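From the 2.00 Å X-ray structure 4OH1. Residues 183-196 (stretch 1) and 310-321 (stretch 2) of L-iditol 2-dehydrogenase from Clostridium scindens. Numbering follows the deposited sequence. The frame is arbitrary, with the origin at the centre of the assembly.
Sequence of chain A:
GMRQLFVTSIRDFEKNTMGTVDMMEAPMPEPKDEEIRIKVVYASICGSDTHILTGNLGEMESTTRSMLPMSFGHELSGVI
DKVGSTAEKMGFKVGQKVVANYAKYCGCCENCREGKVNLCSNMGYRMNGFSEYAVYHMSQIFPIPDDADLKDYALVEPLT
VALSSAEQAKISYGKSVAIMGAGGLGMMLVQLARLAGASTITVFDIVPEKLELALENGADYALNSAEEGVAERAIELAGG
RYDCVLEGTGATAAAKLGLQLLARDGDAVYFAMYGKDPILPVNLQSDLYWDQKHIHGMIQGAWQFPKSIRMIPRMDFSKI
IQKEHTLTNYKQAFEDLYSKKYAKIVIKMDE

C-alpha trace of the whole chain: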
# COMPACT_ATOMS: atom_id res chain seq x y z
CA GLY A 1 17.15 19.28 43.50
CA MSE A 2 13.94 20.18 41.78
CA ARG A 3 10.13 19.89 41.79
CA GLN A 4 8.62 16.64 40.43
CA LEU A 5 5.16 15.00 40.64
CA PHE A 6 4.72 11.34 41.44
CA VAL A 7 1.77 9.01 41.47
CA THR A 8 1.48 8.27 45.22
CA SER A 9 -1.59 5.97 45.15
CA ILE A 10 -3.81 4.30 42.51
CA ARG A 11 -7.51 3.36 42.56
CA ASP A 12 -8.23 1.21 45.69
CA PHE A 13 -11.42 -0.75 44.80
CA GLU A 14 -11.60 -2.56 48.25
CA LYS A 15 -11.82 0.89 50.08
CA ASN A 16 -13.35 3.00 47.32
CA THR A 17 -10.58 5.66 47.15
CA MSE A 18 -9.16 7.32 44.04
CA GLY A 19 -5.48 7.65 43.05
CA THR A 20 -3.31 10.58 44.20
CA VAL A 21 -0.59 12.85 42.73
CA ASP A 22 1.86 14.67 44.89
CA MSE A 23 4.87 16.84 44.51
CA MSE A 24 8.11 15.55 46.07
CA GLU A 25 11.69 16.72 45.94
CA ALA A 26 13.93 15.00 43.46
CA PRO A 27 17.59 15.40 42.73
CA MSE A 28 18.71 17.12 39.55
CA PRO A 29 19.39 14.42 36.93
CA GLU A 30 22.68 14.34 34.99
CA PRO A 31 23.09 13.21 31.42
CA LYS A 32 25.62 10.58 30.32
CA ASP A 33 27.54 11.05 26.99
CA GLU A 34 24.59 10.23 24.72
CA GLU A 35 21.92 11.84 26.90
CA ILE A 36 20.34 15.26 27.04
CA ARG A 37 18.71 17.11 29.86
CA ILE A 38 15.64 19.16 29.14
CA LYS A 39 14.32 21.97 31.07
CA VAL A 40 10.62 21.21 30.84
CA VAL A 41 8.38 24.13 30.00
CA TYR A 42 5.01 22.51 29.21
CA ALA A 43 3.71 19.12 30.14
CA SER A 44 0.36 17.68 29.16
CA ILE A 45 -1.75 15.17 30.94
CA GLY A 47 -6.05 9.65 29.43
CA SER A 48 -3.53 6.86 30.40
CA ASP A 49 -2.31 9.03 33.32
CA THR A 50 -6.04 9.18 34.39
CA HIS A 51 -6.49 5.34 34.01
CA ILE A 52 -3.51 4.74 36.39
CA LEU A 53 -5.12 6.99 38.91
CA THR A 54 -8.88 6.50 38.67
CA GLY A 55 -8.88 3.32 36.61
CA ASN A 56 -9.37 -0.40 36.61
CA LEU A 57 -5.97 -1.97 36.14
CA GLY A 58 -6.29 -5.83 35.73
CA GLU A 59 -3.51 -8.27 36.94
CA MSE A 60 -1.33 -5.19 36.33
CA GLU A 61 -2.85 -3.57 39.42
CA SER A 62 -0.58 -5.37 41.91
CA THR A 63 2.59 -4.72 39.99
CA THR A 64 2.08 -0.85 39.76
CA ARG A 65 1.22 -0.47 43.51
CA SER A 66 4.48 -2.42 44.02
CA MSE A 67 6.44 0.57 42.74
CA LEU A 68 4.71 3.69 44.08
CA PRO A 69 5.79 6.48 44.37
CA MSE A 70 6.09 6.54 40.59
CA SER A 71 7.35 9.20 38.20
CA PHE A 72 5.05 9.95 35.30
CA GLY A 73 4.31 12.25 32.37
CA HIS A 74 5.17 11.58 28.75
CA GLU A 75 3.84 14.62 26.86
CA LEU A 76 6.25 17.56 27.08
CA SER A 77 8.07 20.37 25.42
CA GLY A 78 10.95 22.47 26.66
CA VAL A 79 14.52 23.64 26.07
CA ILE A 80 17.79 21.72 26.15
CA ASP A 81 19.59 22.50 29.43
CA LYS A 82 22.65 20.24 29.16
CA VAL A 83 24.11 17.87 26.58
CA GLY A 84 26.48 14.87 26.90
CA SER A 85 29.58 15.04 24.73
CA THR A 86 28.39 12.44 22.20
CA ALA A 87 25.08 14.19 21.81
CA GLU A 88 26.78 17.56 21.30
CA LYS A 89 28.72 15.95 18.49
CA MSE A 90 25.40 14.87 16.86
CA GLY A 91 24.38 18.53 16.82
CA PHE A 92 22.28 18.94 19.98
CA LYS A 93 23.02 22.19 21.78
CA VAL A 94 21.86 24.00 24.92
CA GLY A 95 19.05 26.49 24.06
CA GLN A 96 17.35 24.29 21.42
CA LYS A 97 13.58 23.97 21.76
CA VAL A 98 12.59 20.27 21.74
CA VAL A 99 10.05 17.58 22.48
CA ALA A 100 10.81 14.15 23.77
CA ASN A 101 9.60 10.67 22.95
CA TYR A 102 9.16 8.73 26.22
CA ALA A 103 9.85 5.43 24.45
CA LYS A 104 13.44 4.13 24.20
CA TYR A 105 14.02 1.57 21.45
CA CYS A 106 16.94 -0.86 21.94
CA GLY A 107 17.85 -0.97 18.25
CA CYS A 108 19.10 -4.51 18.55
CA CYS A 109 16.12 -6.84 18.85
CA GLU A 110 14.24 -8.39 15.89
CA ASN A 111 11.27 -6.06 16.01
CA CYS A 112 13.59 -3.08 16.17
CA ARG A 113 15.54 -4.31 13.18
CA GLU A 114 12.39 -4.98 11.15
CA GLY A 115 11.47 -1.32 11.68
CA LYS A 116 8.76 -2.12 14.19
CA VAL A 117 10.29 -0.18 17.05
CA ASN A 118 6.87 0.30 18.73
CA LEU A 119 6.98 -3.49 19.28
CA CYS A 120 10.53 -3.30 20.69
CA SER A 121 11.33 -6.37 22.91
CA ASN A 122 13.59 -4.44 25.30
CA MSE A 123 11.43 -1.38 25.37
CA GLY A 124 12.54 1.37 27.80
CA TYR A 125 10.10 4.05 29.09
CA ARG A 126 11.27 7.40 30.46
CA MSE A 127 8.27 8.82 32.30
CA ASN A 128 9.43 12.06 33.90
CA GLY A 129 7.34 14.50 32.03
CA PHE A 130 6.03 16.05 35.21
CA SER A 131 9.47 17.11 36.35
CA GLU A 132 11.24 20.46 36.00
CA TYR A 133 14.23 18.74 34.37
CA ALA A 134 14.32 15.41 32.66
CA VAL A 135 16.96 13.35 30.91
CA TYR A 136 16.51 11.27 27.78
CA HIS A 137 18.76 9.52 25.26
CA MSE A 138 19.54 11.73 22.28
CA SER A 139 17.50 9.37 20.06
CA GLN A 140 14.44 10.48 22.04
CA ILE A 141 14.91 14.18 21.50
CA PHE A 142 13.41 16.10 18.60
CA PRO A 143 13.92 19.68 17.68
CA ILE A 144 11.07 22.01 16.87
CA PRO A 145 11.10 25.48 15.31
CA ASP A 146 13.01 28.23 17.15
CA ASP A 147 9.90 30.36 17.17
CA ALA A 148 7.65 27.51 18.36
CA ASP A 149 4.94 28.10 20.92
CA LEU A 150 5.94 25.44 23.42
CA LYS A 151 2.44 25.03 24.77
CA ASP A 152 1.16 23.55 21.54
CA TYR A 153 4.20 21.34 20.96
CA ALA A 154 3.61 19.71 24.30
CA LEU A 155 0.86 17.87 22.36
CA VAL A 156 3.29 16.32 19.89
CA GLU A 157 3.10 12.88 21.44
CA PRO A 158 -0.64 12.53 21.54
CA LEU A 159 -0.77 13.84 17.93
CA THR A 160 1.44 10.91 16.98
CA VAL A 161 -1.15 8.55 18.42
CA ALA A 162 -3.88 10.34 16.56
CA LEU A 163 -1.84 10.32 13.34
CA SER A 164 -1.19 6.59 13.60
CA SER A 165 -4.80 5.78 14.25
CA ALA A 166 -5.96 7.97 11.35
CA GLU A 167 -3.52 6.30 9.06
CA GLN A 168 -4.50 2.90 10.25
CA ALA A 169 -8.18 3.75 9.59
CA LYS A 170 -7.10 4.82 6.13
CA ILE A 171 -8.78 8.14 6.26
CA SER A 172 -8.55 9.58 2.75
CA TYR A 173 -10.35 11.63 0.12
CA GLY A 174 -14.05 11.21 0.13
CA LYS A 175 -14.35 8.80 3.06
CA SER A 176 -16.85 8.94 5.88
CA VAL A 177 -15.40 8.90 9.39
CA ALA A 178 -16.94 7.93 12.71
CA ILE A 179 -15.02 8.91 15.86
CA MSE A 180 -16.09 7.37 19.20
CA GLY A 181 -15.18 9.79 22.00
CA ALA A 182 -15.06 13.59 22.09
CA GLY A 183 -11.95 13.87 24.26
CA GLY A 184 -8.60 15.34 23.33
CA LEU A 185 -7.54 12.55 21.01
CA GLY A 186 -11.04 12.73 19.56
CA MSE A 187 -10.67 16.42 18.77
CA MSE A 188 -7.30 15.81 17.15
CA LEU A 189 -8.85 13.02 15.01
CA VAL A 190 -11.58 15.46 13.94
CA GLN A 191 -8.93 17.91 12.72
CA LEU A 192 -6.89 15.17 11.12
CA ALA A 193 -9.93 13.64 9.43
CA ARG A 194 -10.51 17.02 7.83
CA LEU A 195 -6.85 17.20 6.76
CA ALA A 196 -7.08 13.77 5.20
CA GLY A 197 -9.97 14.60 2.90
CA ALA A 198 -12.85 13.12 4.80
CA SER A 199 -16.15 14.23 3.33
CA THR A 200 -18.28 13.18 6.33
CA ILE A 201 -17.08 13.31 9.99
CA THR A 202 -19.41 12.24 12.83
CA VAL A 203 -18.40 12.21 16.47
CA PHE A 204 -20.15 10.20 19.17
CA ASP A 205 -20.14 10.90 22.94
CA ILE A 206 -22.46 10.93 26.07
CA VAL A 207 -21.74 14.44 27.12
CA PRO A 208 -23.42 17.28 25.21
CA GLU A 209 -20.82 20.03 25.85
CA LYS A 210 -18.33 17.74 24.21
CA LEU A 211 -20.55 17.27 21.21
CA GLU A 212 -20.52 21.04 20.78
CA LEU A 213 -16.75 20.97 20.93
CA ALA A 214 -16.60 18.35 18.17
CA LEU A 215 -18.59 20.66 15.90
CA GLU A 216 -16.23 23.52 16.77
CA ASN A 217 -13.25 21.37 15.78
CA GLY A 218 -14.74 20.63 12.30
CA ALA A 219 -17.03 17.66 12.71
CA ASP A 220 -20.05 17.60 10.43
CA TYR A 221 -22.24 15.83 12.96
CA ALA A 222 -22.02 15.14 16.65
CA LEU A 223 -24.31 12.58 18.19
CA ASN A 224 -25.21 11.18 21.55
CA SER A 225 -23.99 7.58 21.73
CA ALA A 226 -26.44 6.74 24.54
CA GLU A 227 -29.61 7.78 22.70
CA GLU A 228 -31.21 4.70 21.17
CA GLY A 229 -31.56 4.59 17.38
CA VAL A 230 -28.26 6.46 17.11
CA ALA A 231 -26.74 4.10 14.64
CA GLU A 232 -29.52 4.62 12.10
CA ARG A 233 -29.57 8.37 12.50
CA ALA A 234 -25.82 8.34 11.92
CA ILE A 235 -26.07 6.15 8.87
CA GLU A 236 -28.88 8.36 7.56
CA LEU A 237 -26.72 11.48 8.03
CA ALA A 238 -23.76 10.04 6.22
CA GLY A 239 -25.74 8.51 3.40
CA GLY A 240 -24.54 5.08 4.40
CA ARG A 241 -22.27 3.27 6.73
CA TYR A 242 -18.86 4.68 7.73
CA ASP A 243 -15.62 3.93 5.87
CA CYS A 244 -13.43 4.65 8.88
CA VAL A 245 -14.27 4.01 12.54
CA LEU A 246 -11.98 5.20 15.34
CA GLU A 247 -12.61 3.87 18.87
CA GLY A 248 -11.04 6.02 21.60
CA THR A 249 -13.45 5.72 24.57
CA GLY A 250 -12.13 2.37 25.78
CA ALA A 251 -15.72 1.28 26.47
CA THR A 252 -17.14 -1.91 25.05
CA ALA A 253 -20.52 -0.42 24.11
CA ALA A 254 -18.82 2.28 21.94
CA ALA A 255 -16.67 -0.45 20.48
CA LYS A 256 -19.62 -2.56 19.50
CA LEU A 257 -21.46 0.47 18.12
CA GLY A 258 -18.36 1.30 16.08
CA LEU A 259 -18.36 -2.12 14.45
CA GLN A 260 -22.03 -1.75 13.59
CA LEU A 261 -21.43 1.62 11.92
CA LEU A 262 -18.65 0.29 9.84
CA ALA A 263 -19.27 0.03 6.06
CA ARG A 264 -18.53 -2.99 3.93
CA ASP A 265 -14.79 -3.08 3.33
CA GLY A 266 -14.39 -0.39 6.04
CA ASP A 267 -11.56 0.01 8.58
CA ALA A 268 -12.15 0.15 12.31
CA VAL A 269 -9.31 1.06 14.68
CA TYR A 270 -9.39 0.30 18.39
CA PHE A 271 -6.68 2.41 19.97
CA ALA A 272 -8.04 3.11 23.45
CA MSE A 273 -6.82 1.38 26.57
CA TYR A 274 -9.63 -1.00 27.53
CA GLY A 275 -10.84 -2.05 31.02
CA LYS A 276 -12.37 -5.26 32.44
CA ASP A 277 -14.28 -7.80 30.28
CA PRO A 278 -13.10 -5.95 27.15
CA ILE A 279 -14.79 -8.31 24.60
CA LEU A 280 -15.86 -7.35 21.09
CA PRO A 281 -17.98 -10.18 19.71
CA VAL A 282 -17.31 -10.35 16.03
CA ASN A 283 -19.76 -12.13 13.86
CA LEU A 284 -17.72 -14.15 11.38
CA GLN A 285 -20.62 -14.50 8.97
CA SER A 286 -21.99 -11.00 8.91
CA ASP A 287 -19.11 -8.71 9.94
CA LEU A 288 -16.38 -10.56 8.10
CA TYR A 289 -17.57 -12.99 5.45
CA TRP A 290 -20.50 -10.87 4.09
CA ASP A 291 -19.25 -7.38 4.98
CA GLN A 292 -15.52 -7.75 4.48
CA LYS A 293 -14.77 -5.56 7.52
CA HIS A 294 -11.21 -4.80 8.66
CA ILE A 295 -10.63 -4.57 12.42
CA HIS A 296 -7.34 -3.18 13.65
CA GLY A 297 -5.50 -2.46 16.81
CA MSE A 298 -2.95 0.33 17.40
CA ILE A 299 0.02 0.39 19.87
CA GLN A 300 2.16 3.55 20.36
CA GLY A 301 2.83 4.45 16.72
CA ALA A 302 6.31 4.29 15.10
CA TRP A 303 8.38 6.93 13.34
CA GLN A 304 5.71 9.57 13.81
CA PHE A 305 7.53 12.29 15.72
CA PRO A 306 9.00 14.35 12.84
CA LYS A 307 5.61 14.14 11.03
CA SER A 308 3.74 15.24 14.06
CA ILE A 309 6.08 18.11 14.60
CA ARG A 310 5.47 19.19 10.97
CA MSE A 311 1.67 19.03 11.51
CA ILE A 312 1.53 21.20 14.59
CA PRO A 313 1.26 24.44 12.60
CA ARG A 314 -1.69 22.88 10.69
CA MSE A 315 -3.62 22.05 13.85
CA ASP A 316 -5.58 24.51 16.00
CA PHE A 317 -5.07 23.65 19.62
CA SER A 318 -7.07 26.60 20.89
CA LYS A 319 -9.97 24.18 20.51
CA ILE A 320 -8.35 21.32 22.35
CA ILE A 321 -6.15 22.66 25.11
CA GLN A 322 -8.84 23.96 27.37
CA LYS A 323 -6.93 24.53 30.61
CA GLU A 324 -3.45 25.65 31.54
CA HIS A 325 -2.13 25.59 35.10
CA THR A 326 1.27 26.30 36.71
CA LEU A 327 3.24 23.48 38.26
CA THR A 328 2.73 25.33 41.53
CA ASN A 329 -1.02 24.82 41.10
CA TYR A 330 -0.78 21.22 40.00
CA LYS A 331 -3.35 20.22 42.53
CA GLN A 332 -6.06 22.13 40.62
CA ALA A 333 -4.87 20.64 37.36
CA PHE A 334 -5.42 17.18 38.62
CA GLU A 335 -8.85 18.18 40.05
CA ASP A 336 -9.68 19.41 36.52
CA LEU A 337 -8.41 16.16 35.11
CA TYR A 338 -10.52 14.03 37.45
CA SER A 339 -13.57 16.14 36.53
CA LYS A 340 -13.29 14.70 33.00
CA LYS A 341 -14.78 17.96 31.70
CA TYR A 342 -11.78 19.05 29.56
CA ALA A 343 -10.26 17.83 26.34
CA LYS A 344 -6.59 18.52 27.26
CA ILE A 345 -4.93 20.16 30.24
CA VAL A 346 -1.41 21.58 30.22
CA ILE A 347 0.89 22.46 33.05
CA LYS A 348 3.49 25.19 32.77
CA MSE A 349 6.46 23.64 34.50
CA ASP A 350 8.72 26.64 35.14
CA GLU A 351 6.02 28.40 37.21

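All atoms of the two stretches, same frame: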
# COMPACT_ATOMS: atom_id res chain seq x y z
N GLY A 183 -13.06 13.38 23.46
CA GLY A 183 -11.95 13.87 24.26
C GLY A 183 -10.85 14.50 23.42
O GLY A 183 -11.03 14.82 22.24
N GLY A 184 -9.68 14.66 24.01
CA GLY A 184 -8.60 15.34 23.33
C GLY A 184 -8.16 14.63 22.08
O GLY A 184 -8.00 15.24 21.02
N LEU A 185 -7.91 13.34 22.20
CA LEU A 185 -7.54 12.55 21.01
C LEU A 185 -8.64 12.61 19.94
O LEU A 185 -8.36 12.69 18.75
CB LEU A 185 -7.29 11.10 21.36
CG LEU A 185 -5.93 10.78 21.93
CD1 LEU A 185 -5.78 9.23 22.10
CD2 LEU A 185 -4.77 11.37 21.10
N GLY A 186 -9.88 12.55 20.40
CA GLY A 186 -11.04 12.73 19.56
C GLY A 186 -11.00 14.01 18.76
O GLY A 186 -11.27 13.99 17.57
N MSE A 187 -10.67 15.12 19.42
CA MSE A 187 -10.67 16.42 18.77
C MSE A 187 -9.52 16.45 17.78
O MSE A 187 -9.64 16.94 16.68
CB MSE A 187 -10.52 17.54 19.78
CG MSE A 187 -11.69 17.70 20.74
SE MSE A 187 -13.44 17.79 19.81
CE MSE A 187 -13.95 15.91 19.81
N MSE A 188 -8.39 15.88 18.12
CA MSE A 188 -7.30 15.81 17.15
C MSE A 188 -7.66 14.95 15.92
O MSE A 188 -7.27 15.29 14.81
CB MSE A 188 -6.03 15.23 17.79
CG MSE A 188 -5.54 16.08 18.92
SE MSE A 188 -3.84 15.47 19.76
CE MSE A 188 -4.49 15.75 21.62
N LEU A 189 -8.35 13.83 16.13
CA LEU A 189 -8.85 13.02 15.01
C LEU A 189 -9.87 13.81 14.14
O LEU A 189 -9.90 13.67 12.94
CB LEU A 189 -9.47 11.75 15.49
CG LEU A 189 -8.42 10.76 16.00
CD1 LEU A 189 -9.12 9.63 16.73
CD2 LEU A 189 -7.55 10.22 14.86
N VAL A 190 -10.68 14.65 14.74
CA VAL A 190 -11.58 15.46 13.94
C VAL A 190 -10.74 16.32 12.99
O VAL A 190 -10.99 16.36 11.76
CB VAL A 190 -12.53 16.34 14.77
CG1 VAL A 190 -13.22 17.35 13.90
CG2 VAL A 190 -13.60 15.48 15.47
N GLN A 191 -9.76 17.02 13.52
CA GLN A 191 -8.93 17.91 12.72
C GLN A 191 -8.16 17.15 11.66
O GLN A 191 -8.05 17.61 10.52
CB GLN A 191 -8.01 18.75 13.58
CG GLN A 191 -8.80 19.76 14.44
CD GLN A 191 -7.97 20.85 15.07
OE1 GLN A 191 -6.94 21.23 14.52
NE2 GLN A 191 -8.45 21.42 16.17
N LEU A 192 -7.63 15.99 12.04
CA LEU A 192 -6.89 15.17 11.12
C LEU A 192 -7.76 14.51 10.08
O LEU A 192 -7.27 14.27 8.96
CB LEU A 192 -6.09 14.08 11.84
CG LEU A 192 -4.89 14.52 12.67
CD1 LEU A 192 -4.36 13.35 13.38
CD2 LEU A 192 -3.81 15.17 11.83
N ALA A 193 -9.01 14.19 10.42
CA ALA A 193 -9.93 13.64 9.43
C ALA A 193 -10.20 14.73 8.40
O ALA A 193 -10.19 14.43 7.23
CB ALA A 193 -11.22 13.15 10.02
N ARG A 194 -10.36 15.99 8.81
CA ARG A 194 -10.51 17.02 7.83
C ARG A 194 -9.31 17.13 6.89
O ARG A 194 -9.48 17.33 5.67
CB ARG A 194 -10.70 18.38 8.48
CG ARG A 194 -12.05 18.58 9.06
CD ARG A 194 -12.94 19.20 8.00
NE ARG A 194 -14.28 19.47 8.46
CZ ARG A 194 -15.22 20.06 7.73
NH1 ARG A 194 -14.97 20.46 6.48
NH2 ARG A 194 -16.42 20.24 8.24
N LEU A 195 -8.12 16.99 7.47
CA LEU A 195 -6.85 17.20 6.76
C LEU A 195 -6.46 15.94 6.04
O LEU A 195 -5.38 15.88 5.48
CB LEU A 195 -5.69 17.59 7.71
CG LEU A 195 -5.90 18.96 8.33
CD1 LEU A 195 -5.06 19.08 9.56
CD2 LEU A 195 -5.53 20.03 7.35
N ALA A 196 -7.30 14.93 6.07
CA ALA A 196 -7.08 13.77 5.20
C ALA A 196 -8.19 13.61 4.13
O ALA A 196 -8.34 12.56 3.51
CB ALA A 196 -6.97 12.58 6.05
N ARG A 310 5.83 18.40 12.19
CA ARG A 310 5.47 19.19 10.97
C ARG A 310 3.99 19.58 10.89
O ARG A 310 3.66 20.60 10.31
CB ARG A 310 5.88 18.49 9.72
CG ARG A 310 7.37 18.44 9.55
CD ARG A 310 7.73 17.99 8.16
NE ARG A 310 7.36 16.61 7.90
CZ ARG A 310 8.09 15.57 8.26
NH1 ARG A 310 9.24 15.77 8.88
NH2 ARG A 310 7.71 14.33 8.00
N MSE A 311 3.12 18.79 11.51
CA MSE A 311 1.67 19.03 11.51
C MSE A 311 1.18 20.08 12.50
O MSE A 311 0.11 20.71 12.36
CB MSE A 311 0.94 17.76 11.85
CG MSE A 311 1.04 16.71 10.76
SE MSE A 311 0.24 17.31 9.05
CE MSE A 311 -1.63 17.74 9.48
N ILE A 312 1.95 20.27 13.54
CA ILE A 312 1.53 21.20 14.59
C ILE A 312 1.06 22.51 14.01
O ILE A 312 -0.04 22.92 14.36
CB ILE A 312 2.59 21.44 15.68
CG1 ILE A 312 2.93 20.15 16.43
CG2 ILE A 312 2.16 22.51 16.63
CD1 ILE A 312 1.86 19.66 17.34
N PRO A 313 1.82 23.17 13.12
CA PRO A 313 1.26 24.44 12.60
C PRO A 313 -0.06 24.30 11.79
O PRO A 313 -0.70 25.31 11.50
CB PRO A 313 2.36 25.02 11.70
CG PRO A 313 3.59 24.20 12.02
CD PRO A 313 3.14 22.89 12.58
N ARG A 314 -0.42 23.10 11.39
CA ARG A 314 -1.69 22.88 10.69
C ARG A 314 -2.85 22.62 11.64
O ARG A 314 -3.97 22.53 11.21
CB ARG A 314 -1.61 21.65 9.76
CG ARG A 314 -0.69 21.84 8.51
CD ARG A 314 -0.87 23.16 7.71
NE ARG A 314 -0.42 22.98 6.31
CZ ARG A 314 0.11 23.90 5.50
NH1 ARG A 314 0.33 25.13 5.92
NH2 ARG A 314 0.38 23.61 4.22
N MSE A 315 -2.59 22.41 12.91
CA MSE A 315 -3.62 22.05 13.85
C MSE A 315 -4.02 23.32 14.55
O MSE A 315 -3.27 24.26 14.56
CB MSE A 315 -3.10 21.14 14.95
CG MSE A 315 -2.41 19.92 14.52
SE MSE A 315 -3.68 18.81 13.55
CE MSE A 315 -4.73 18.23 15.08
N ASP A 316 -5.18 23.34 15.17
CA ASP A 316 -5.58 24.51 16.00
C ASP A 316 -5.87 24.02 17.40
O ASP A 316 -6.92 23.41 17.66
CB ASP A 316 -6.81 25.14 15.44
CG ASP A 316 -7.30 26.34 16.25
OD1 ASP A 316 -6.77 26.61 17.33
OD2 ASP A 316 -8.23 27.00 15.80
N PHE A 317 -4.94 24.24 18.31
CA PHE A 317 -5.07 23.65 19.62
C PHE A 317 -5.84 24.56 20.53
O PHE A 317 -6.04 24.24 21.68
CB PHE A 317 -3.72 23.31 20.23
CG PHE A 317 -3.06 22.14 19.60
CD1 PHE A 317 -3.69 20.92 19.57
CD2 PHE A 317 -1.89 22.25 18.95
CE1 PHE A 317 -3.11 19.84 18.92
CE2 PHE A 317 -1.31 21.16 18.33
CZ PHE A 317 -1.91 19.97 18.34
N SER A 318 -6.28 25.71 20.03
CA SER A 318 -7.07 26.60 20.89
C SER A 318 -8.42 25.95 21.11
O SER A 318 -9.16 26.34 21.93
CB SER A 318 -7.26 27.92 20.20
OG SER A 318 -8.11 27.78 19.06
N LYS A 319 -8.72 24.88 20.39
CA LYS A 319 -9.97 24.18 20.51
C LYS A 319 -9.84 22.85 21.22
O LYS A 319 -10.77 22.05 21.24
CB LYS A 319 -10.42 23.90 19.08
CG LYS A 319 -10.70 25.20 18.34
CD LYS A 319 -11.23 24.95 16.97
CE LYS A 319 -11.54 26.23 16.26
NZ LYS A 319 -11.42 25.90 14.82
N ILE A 320 -8.67 22.60 21.79
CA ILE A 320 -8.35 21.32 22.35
C ILE A 320 -7.75 21.49 23.72
O ILE A 320 -8.22 20.88 24.69
CB ILE A 320 -7.38 20.59 21.42
CG1 ILE A 320 -8.06 20.33 20.06
CG2 ILE A 320 -6.90 19.29 22.06
CD1 ILE A 320 -7.21 19.56 19.03
N ILE A 321 -6.72 22.34 23.82
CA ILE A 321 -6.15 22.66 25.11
C ILE A 321 -7.10 23.59 25.77
O ILE A 321 -7.20 24.71 25.36
CB ILE A 321 -4.81 23.33 25.03
CG1 ILE A 321 -3.81 22.39 24.38
CG2 ILE A 321 -4.35 23.62 26.46
CD1 ILE A 321 -2.52 23.07 23.86
O HOH W 1 -6.67 21.96 11.93

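The strongest link between the two stretches is a pair of hydrogen bonds between one side chain and one residue's backbone. The amide of Gln191 lies against Asp316 so that its two ends match the two polar groups of that residue's main chain. Asp316 N donates to Gln191 OE1 at 2.8 Å with an N-H...O angle of 166°, and Gln191 NE2 donates to Asp316 O at 2.9 Å with an angle of 168°. Both bonds are short and nearly linear, and together they fix the orientation of the amide: exchanging OE1 and NE2 would set donor against donor and acceptor against acceptor. The side chain reaches this position with chi1 at -67° (m) and chi2 at -166° (t), its CA-to-CB bond pointing toward the other stretch.

Gln191 OE1 accepts a further hydrogen bond from a water, at 2.7 Å from the water O. The same water donates to Arg314 O, with 2.9 Å between the water O and Arg314 O, and so bridges the helix to the end of the 3-10 segment 312-314. That segment is a tight turn, closed by Arg314 N bonding to Met311 O at 2.6 Å.

Asp316 divides its polar groups. While its backbone serves Gln191, its carboxylate stays within its own stretch: Asp316 OD1 accepts from Ser318 N at 2.9 Å and from Ser318 OG at a very short 2.5 Å, and Asp316 OD2 forms a salt bridge with Lys319 NZ at 3.5 Å. These contacts tie the loop together locally around the residue that Gln191 grips.

The backbones run as follows. Residues 184-194 form a helix, with Gly183 at the N-cap position and Gly183 O accepting from Met187 N at 2.9 Å. Stretch 2 runs past it in the opposite sense, as the nearest CA pairs record: Gly184 with Ile320 at 6.1 Å between their CA atoms, Gln191 with Met315 at 6.8 Å, and Leu195 with Arg314 at 8.6 Å. The shortest of these, at Gly184, brings Gly184 O to 4.3 Å from Ile320 CG2.

Apolar packing continues from Gln191 toward both ends of the helix. Toward its N-terminal end, Ile320 meets two selenomethionines: Ile320 CG1 is 3.7 Å from Met187 CB, and Ile320 CD1 is 3.9 Å from Met188 CG. Gln191 NE2 also comes within 3.6 Å of Ile320 CD1, bringing the polar and apolar zones into direct contact. Met188 CG also lies at the edge of the Phe317 ring, a loose 4.5 Å from Phe317 CE1.

Met315, a selenomethionine, spans the middle. Its CA-to-CB bond points sideways, but its end comes nearer the helix, placing Met315 CE 3.6 Å from Gln191 CB and 4.2 Å from Met188 CB, with Met315 SE 4.0 Å from Leu192 CD2. Farther along, Leu195 CD1 lies 3.7 Å from CE of selenomethionine Met311 and 4.2 Å from Met315 SE. In all, the contact buries 515 Å², both sides summed.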